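Local coordinates for ganglioside-induced differentiation-associated protein 2 (PDB 4UML), which is of unknown function but carries, in this piece of the chain, a macro domain, a fold that in relatives often binds ADP-ribose, at residues A[10-14]-A[15-19]; A[47-51]-A[52-56]; A[84-87]-A[88-92]. All coordinates share one frame; numbering follows the deposited sequence.

Along the chain from the N terminus the three contacts follow in series, neither crossing nor nesting, and each joins residues close in sequence: contact 1 closes a turn, and contacts 2 and 3 each cap the start of a helix. Contact 1 (10-14 with 15-19) bends the N-terminal arm into a short 3-10 turn beside strand 57-61. Contact 2 (47-51 with 52-56) starts helix 51-54, just before that same strand, and touches contact 1 where Ser19 lies against Gly55. Contact 3 (84-87 with 88-92) starts helix 85-94 next to strand 71-75; its centre is about 32 Å from that of contact 2, across the middle of the chain. Contacts 1 and 2 thus gather at the edge strand, while contact 3 packs on an inner strand.

Contact 1: residues A[10-14]-A[15-19]; sequences QFVDV and DTLPS
Val12 lays its CG1 branch against the end of Leu17, 4.1 Å from CD2, the two side chains crossing at about a right angle. CG1 stands opposite the backbone N across the CA-CB bond (chi1 168°), which carries this branch toward Leu17. Branched apolar residues suit this spot, because both also touch Trp60 of strand 57-61 and Leu67 in a loop.

Between them the chain turns on Asp13. Its carbonyl O is gripped twice by Thr16: OG1 donates within the carbonyl plane at 2.8 Å, and the backbone N comes from above that plane at 3.1 Å. Threonine fits here because OG1, sitting between its own backbone N and carbonyl carbon (chi1 62°), folds back onto the turn. The carboxylate of Asp13 also reaches forward, and OD1 takes the N-H of Asp15 from well above the carboxylate plane, at 3.1 Å. Leu17 N then bonds to Val14 O, while a water joins that oxygen to Leu17 O.

Asp13 OD1 and Asp15 OD2 lie 4.0 Å apart; one water donates to both, weakly to Asp15, and Asn68 ND2 also bonds to Asp13 OD1, which probably eases the repulsion. With an alanine in place of Asp13, the Asp15 N-H and the Asn68 amide would probably each lose an acceptor, and the start of the turn would be less firmly set. The side-chain bond from residue i to the N-H of i+2, followed by successive i to i+3 backbone bonds, is characteristic of an Asx turn leading into 3-10 helix.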
loop_
_atom_site.group_PDB
_atom_site.type_symbol
_atom_site.label_atom_id
_atom_site.label_comp_id
_atom_site.label_asym_id
_atom_site.label_seq_id
_atom_site.Cartn_x
_atom_site.Cartn_y
_atom_site.Cartn_z
ATOM N N GLN A 10 -4.633 -2.365 -21.321
ATOM C CA GLN A 10 -5.400 -3.086 -20.313
ATOM C C GLN A 10 -5.147 -2.605 -18.861
ATOM O O GLN A 10 -5.662 -3.217 -17.919
ATOM C CB GLN A 10 -5.159 -4.602 -20.478
ATOM C CG GLN A 10 -5.585 -5.151 -21.843
ATOM C CD GLN A 10 -7.035 -4.819 -22.174
ATOM O OE1 GLN A 10 -7.311 -3.971 -23.022
ATOM N NE2 GLN A 10 -7.965 -5.449 -21.465
ATOM N N PHE A 11 -4.413 -1.495 -18.675
ATOM C CA PHE A 11 -4.027 -1.052 -17.325
ATOM C C PHE A 11 -4.408 0.401 -17.021
ATOM O O PHE A 11 -4.900 1.141 -17.894
ATOM C CB PHE A 11 -2.524 -1.287 -17.110
ATOM C CG PHE A 11 -1.630 -0.496 -18.035
ATOM C CD1 PHE A 11 -1.216 0.782 -17.694
ATOM C CD2 PHE A 11 -1.180 -1.050 -19.227
ATOM C CE1 PHE A 11 -0.402 1.519 -18.531
ATOM C CE2 PHE A 11 -0.357 -0.329 -20.074
ATOM C CZ PHE A 11 0.030 0.962 -19.732
ATOM N N VAL A 12 -4.204 0.799 -15.772
ATOM C CA VAL A 12 -4.499 2.140 -15.312
ATOM C C VAL A 12 -3.197 2.908 -15.128
ATOM O O VAL A 12 -2.308 2.492 -14.371
ATOM C CB VAL A 12 -5.293 2.092 -13.999
ATOM C CG1 VAL A 12 -5.368 3.467 -13.343
ATOM C CG2 VAL A 12 -6.674 1.517 -14.264
ATOM N N ASP A 13 -3.068 4.021 -15.849
ATOM C CA ASP A 13 -1.847 4.784 -15.833
ATOM C C ASP A 13 -1.847 5.716 -14.649
ATOM O O ASP A 13 -2.729 6.562 -14.531
ATOM C CB ASP A 13 -1.704 5.589 -17.130
ATOM C CG ASP A 13 -0.416 6.369 -17.217
ATOM O OD1 ASP A 13 0.509 6.283 -16.349
ATOM O OD2 ASP A 13 -0.320 7.113 -18.213
ATOM N N VAL A 14 -0.836 5.591 -13.798
ATOM C CA VAL A 14 -0.755 6.402 -12.589
ATOM C C VAL A 14 -0.660 7.919 -12.914
ATOM O O VAL A 14 -1.089 8.758 -12.117
ATOM C CB VAL A 14 0.358 5.916 -11.639
ATOM C CG1 VAL A 14 1.745 5.998 -12.291
ATOM C CG2 VAL A 14 0.338 6.715 -10.347
ATOM N N ASP A 15 -0.151 8.251 -14.098
ATOM C CA ASP A 15 -0.072 9.658 -14.550
ATOM C C ASP A 15 -1.394 10.342 -14.750
ATOM O O ASP A 15 -1.460 11.548 -14.612
ATOM C CB ASP A 15 0.676 9.754 -15.868
ATOM C CG ASP A 15 2.148 9.563 -15.707
ATOM O OD1 ASP A 15 2.607 9.525 -14.541
ATOM O OD2 ASP A 15 2.844 9.456 -16.755
ATOM N N THR A 16 -2.427 9.599 -15.128
ATOM C CA THR A 16 -3.747 10.174 -15.301
ATOM C C THR A 16 -4.500 10.418 -13.980
ATOM O O THR A 16 -5.577 11.009 -13.995
ATOM C CB THR A 16 -4.646 9.290 -16.188
ATOM O OG1 THR A 16 -4.848 8.008 -15.563
ATOM C CG2 THR A 16 -4.028 9.128 -17.587
ATOM N N LEU A 17 -3.973 9.932 -12.851
ATOM C CA LEU A 17 -4.763 9.925 -11.619
ATOM C C LEU A 17 -4.568 11.243 -10.902
ATOM O O LEU A 17 -3.435 11.654 -10.657
ATOM C CB LEU A 17 -4.389 8.720 -10.708
ATOM C CG LEU A 17 -4.596 7.339 -11.336
ATOM C CD1 LEU A 17 -4.336 6.196 -10.337
ATOM C CD2 LEU A 17 -5.998 7.223 -11.929
ATOM N N PRO A 18 -5.675 11.915 -10.541
ATOM C CA PRO A 18 -5.487 13.153 -9.796
ATOM C C PRO A 18 -4.907 12.960 -8.377
ATOM O O PRO A 18 -5.350 12.097 -7.607
ATOM C CB PRO A 18 -6.891 13.764 -9.781
ATOM C CG PRO A 18 -7.807 12.588 -9.877
ATOM C CD PRO A 18 -7.097 11.597 -10.751
ATOM N N SER A 19 -3.900 13.763 -8.100
ATOM C CA SER A 19 -3.130 13.803 -6.873
ATOM C C SER A 19 -3.958 14.469 -5.774
ATOM O O SER A 19 -4.852 15.262 -6.076
ATOM C CB SER A 19 -1.903 14.676 -7.145
ATOM O OG SER A 19 -0.831 14.379 -6.283
HETATM O O HOH W 1 3.314 6.600 -16.343
HETATM O O HOH W 2 -0.996 10.700 -10.254
#

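Contact 2: residues A[47-51]-A[52-56]; sequences FLYNK and DVNGK
At the N-cap of helix 51-54, Asn50 folds its side chain over the first turn and meets Val53. OD1 accepts the N-H of Val53 at 3.1 Å in a nearly straight bond (170°), although the donor stands above the carbonyl plane of the amide. CG lies anti to the backbone N (chi1 177°), which carries the amide forward to the helix start. The other end of the amide rests on the valine: Asn50 ND2 is 3.3 Å from Val53 CG2, the two side chains crossing at about a right angle. Asparagine suits the cap because its short arm brings a carbonyl oxygen to an amide N-H that has no preceding turn to bond to.

The backbone O of Asn50 takes the N-H of Asn54, four residues on, at 3.0 Å, almost in line with its C=O bond. One step on, Gly55 N donates to Lys51 O at 3.1 Å. A water donates a hydrogen bond to Asn54 OD1 and accepts one from Asn50 N, spanning the turn, while Asn54 ND2 bonds to Pro225 O, in the loop after helix 210-223. Phe224 lies against both Val53 and Asn54, and Asn50 touches Arg191 of helix 179-197.

The chemistry implies a helix start at which Val53 N, Asn54 N and Gly55 N each have an acceptor: the side chain gives Val53 N one that no earlier turn supplies, and the carboxylate of Asp52 would probably suit the partial positive charge there.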
loop_
_atom_site.group_PDB
_atom_site.type_symbol
_atom_site.label_atom_id
_atom_site.label_comp_id
_atom_site.label_asym_id
_atom_site.label_seq_id
_atom_site.Cartn_x
_atom_site.Cartn_y
_atom_site.Cartn_z
ATOM N N PHE A 47 0.126 18.126 11.759
ATOM C CA PHE A 47 0.952 18.163 10.570
ATOM C C PHE A 47 0.820 19.507 9.862
ATOM O O PHE A 47 -0.257 20.063 9.770
ATOM C CB PHE A 47 0.588 16.991 9.639
ATOM C CG PHE A 47 1.003 15.661 10.188
ATOM C CD1 PHE A 47 2.290 15.182 9.960
ATOM C CD2 PHE A 47 0.151 14.941 10.992
ATOM C CE1 PHE A 47 2.697 13.974 10.493
ATOM C CE2 PHE A 47 0.555 13.733 11.551
ATOM C CZ PHE A 47 1.833 13.252 11.298
ATOM N N LEU A 48 1.943 20.016 9.384
ATOM C CA LEU A 48 1.977 21.258 8.628
ATOM C C LEU A 48 1.679 20.997 7.140
ATOM O O LEU A 48 2.100 19.980 6.559
ATOM C CB LEU A 48 3.357 21.933 8.782
ATOM C CG LEU A 48 3.936 22.069 10.212
ATOM C CD1 LEU A 48 5.358 22.630 10.182
ATOM C CD2 LEU A 48 3.017 22.898 11.127
ATOM N N TYR A 49 0.931 21.913 6.537
ATOM C CA TYR A 49 0.822 22.001 5.087
ATOM C C TYR A 49 2.177 21.741 4.428
ATOM O O TYR A 49 3.182 22.348 4.801
ATOM C CB TYR A 49 0.357 23.399 4.676
ATOM C CG TYR A 49 0.364 23.594 3.187
ATOM C CD1 TYR A 49 -0.623 23.021 2.413
ATOM C CD2 TYR A 49 1.369 24.334 2.548
ATOM C CE1 TYR A 49 -0.635 23.179 1.039
ATOM C CE2 TYR A 49 1.367 24.495 1.168
ATOM C CZ TYR A 49 0.351 23.909 0.421
ATOM O OH TYR A 49 0.268 24.008 -0.943
ATOM N N ASN A 50 2.212 20.835 3.457
ATOM C CA ASN A 50 3.452 20.587 2.713
ATOM C C ASN A 50 3.085 20.228 1.277
ATOM O O ASN A 50 2.694 19.094 0.986
ATOM C CB ASN A 50 4.267 19.497 3.402
ATOM C CG ASN A 50 5.533 19.146 2.654
ATOM O OD1 ASN A 50 5.632 19.327 1.444
ATOM N ND2 ASN A 50 6.491 18.601 3.366
ATOM N N LYS A 51 3.179 21.228 0.400
ATOM C CA LYS A 51 2.688 21.140 -0.983
ATOM C C LYS A 51 3.331 19.993 -1.748
ATOM O O LYS A 51 2.687 19.295 -2.534
ATOM C CB LYS A 51 2.989 22.455 -1.725
ATOM C CG LYS A 51 2.682 22.403 -3.213
ATOM C CD LYS A 51 2.523 23.783 -3.828
ATOM C CE LYS A 51 1.644 23.686 -5.064
ATOM N NZ LYS A 51 1.516 24.995 -5.761
ATOM N N ASP A 52 4.623 19.863 -1.530
ATOM C CA ASP A 52 5.453 18.899 -2.210
ATOM C C ASP A 52 5.006 17.457 -1.869
ATOM O O ASP A 52 4.844 16.624 -2.752
ATOM C CB ASP A 52 6.905 19.150 -1.794
ATOM C CG ASP A 52 7.860 18.127 -2.342
ATOM O OD1 ASP A 52 8.201 18.207 -3.541
ATOM O OD2 ASP A 52 8.280 17.244 -1.564
ATOM N N VAL A 53 4.790 17.187 -0.586
ATOM C CA VAL A 53 4.318 15.875 -0.115
ATOM C C VAL A 53 2.901 15.579 -0.623
ATOM O O VAL A 53 2.610 14.463 -1.081
ATOM C CB VAL A 53 4.419 15.799 1.425
ATOM C CG1 VAL A 53 3.700 14.592 1.985
ATOM C CG2 VAL A 53 5.882 15.770 1.832
ATOM N N ASN A 54 2.029 16.586 -0.596
ATOM C CA ASN A 54 0.662 16.415 -1.056
ATOM C C ASN A 54 0.534 16.044 -2.503
ATOM O O ASN A 54 -0.467 15.429 -2.886
ATOM C CB ASN A 54 -0.148 17.693 -0.872
ATOM C CG ASN A 54 -0.511 17.962 0.574
ATOM O OD1 ASN A 54 -0.043 17.286 1.512
ATOM N ND2 ASN A 54 -1.357 18.960 0.767
ATOM N N GLY A 55 1.484 16.520 -3.315
ATOM C CA GLY A 55 1.496 16.259 -4.743
ATOM C C GLY A 55 1.866 14.814 -5.085
ATOM O O GLY A 55 1.584 14.356 -6.184
ATOM N N LYS A 56 2.455 14.111 -4.124
ATOM C CA LYS A 56 2.844 12.707 -4.283
ATOM C C LYS A 56 1.784 11.699 -3.871
ATOM O O LYS A 56 1.880 10.527 -4.205
ATOM C CB LYS A 56 4.094 12.462 -3.484
ATOM C CG LYS A 56 5.207 13.384 -3.940
ATOM C CD LYS A 56 6.444 13.240 -3.091
ATOM C CE LYS A 56 7.570 14.068 -3.698
ATOM N NZ LYS A 56 8.887 13.588 -3.228
HETATM O O HOH W 3 0.408 18.629 3.753
#

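Contact 3: residues A[84-87]-A[88-92]; sequences NPVS and ESIFM
Val86 and Ile90 lie side by side and point the same way, one turn apart on helix 85-94, with Val86 CG1 3.8 Å from Ile90 CD1. Their backbones are joined by Ile90 N to Val86 O at 3.1 Å, an almost straight bond (175°) in the carbonyl plane, and the i to i+4 spacing puts both side chains on the same side of the helix.

On another side of the helix, Phe91 turns a ring face to CB of Ser87, with CE2 4.5 Å away. CG of the ring lies opposite its own carbonyl carbon (chi1 -72°), which folds the ring back along the helix toward the serine. Serine is small enough to sit under the ring face, and its OG is engaged by Asn74 OD1 of strand 71-75.

At the start, Asn84 is the N-cap. OD1 takes Ser87 N at 3.1 Å from above the plane of the amide, and a weak bond from Val86 N; Pro85 fits the first turn because it has no N-H to satisfy. Asn84 O accepts Glu88 N at 2.9 Å nearly head-on, and the glutamate's CG passes 3.2 Å from the same oxygen. Asn84 ND2 bonds to Thr75 O and to Asp82, fixing the amide's rotation, and Ser89 OG meets Asp63.

The helix packs Ile90 on Ile72 and Asn74 of strand 71-75, sets Val86 against Cys168, and sends Phe91 toward Leu98 and Leu102 of helix 97-105, joining an inner strand of the macro-domain sheet to the next helix.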
loop_
_atom_site.group_PDB
_atom_site.type_symbol
_atom_site.label_atom_id
_atom_site.label_comp_id
_atom_site.label_asym_id
_atom_site.label_seq_id
_atom_site.Cartn_x
_atom_site.Cartn_y
_atom_site.Cartn_z
ATOM N N ASN A 84 -7.724 -13.665 -0.675
ATOM C CA ASN A 84 -8.481 -12.450 -0.350
ATOM C C ASN A 84 -8.641 -11.648 -1.634
ATOM O O ASN A 84 -7.964 -11.911 -2.612
ATOM C CB ASN A 84 -7.787 -11.652 0.792
ATOM C CG ASN A 84 -6.491 -10.979 0.349
ATOM O OD1 ASN A 84 -6.522 -10.067 -0.469
ATOM N ND2 ASN A 84 -5.359 -11.445 0.854
ATOM N N PRO A 85 -9.555 -10.696 -1.659
ATOM C CA PRO A 85 -9.846 -9.986 -2.895
ATOM C C PRO A 85 -8.610 -9.338 -3.572
ATOM O O PRO A 85 -8.511 -9.289 -4.804
ATOM C CB PRO A 85 -10.805 -8.900 -2.435
ATOM C CG PRO A 85 -11.418 -9.418 -1.188
ATOM C CD PRO A 85 -10.330 -10.171 -0.521
ATOM N N VAL A 86 -7.673 -8.838 -2.768
ATOM C CA VAL A 86 -6.485 -8.200 -3.310
ATOM C C VAL A 86 -5.627 -9.232 -4.010
ATOM O O VAL A 86 -5.350 -9.106 -5.224
ATOM C CB VAL A 86 -5.703 -7.440 -2.202
ATOM C CG1 VAL A 86 -4.309 -7.070 -2.685
ATOM C CG2 VAL A 86 -6.478 -6.209 -1.798
ATOM N N SER A 87 -5.259 -10.289 -3.273
ATOM C CA SER A 87 -4.430 -11.360 -3.784
ATOM C C SER A 87 -5.049 -12.086 -4.966
ATOM O O SER A 87 -4.328 -12.569 -5.838
ATOM C CB SER A 87 -4.153 -12.403 -2.704
ATOM O OG SER A 87 -3.319 -11.871 -1.691
ATOM N N GLU A 88 -6.363 -12.219 -4.954
ATOM C CA GLU A 88 -7.045 -12.893 -6.059
ATOM C C GLU A 88 -6.782 -12.165 -7.388
ATOM O O GLU A 88 -6.433 -12.793 -8.382
ATOM C CB GLU A 88 -8.547 -12.982 -5.800
ATOM C CG GLU A 88 -8.937 -14.044 -4.785
ATOM C CD GLU A 88 -10.445 -14.108 -4.579
ATOM O OE1 GLU A 88 -11.142 -14.550 -5.529
ATOM O OE2 GLU A 88 -10.932 -13.718 -3.479
ATOM N N SER A 89 -6.948 -10.844 -7.409
ATOM C CA SER A 89 -6.664 -10.075 -8.647
ATOM C C SER A 89 -5.219 -10.120 -9.027
ATOM O O SER A 89 -4.887 -10.341 -10.189
ATOM C CB SER A 89 -7.027 -8.618 -8.485
ATOM O OG SER A 89 -8.332 -8.550 -8.008
ATOM N N ILE A 90 -4.361 -9.839 -8.046
ATOM C CA ILE A 90 -2.960 -9.790 -8.298
ATOM C C ILE A 90 -2.491 -11.136 -8.882
ATOM O O ILE A 90 -1.790 -11.152 -9.887
ATOM C CB ILE A 90 -2.166 -9.432 -7.024
ATOM C CG1 ILE A 90 -2.431 -7.973 -6.581
ATOM C CG2 ILE A 90 -0.715 -9.691 -7.251
ATOM C CD1 ILE A 90 -1.629 -7.514 -5.351
ATOM N N PHE A 91 -2.842 -12.267 -8.267
ATOM C CA PHE A 91 -2.335 -13.568 -8.791
ATOM C C PHE A 91 -2.871 -13.887 -10.197
ATOM O O PHE A 91 -2.159 -14.387 -11.077
ATOM C CB PHE A 91 -2.705 -14.737 -7.857
ATOM C CG PHE A 91 -1.942 -14.771 -6.566
ATOM C CD1 PHE A 91 -0.815 -13.992 -6.356
ATOM C CD2 PHE A 91 -2.338 -15.624 -5.566
ATOM C CE1 PHE A 91 -0.118 -14.059 -5.161
ATOM C CE2 PHE A 91 -1.646 -15.695 -4.370
ATOM C CZ PHE A 91 -0.531 -14.922 -4.170
ATOM N N MET A 92 -4.127 -13.574 -10.412
ATOM C CA MET A 92 -4.705 -13.804 -11.692
ATOM C C MET A 92 -3.979 -12.980 -12.761
ATOM O O MET A 92 -3.634 -13.495 -13.831
ATOM C CB MET A 92 -6.167 -13.413 -11.644
ATOM C CG MET A 92 -6.774 -13.371 -13.025
ATOM S SD MET A 92 -8.554 -13.229 -12.924
ATOM C CE MET A 92 -8.963 -14.898 -12.408
#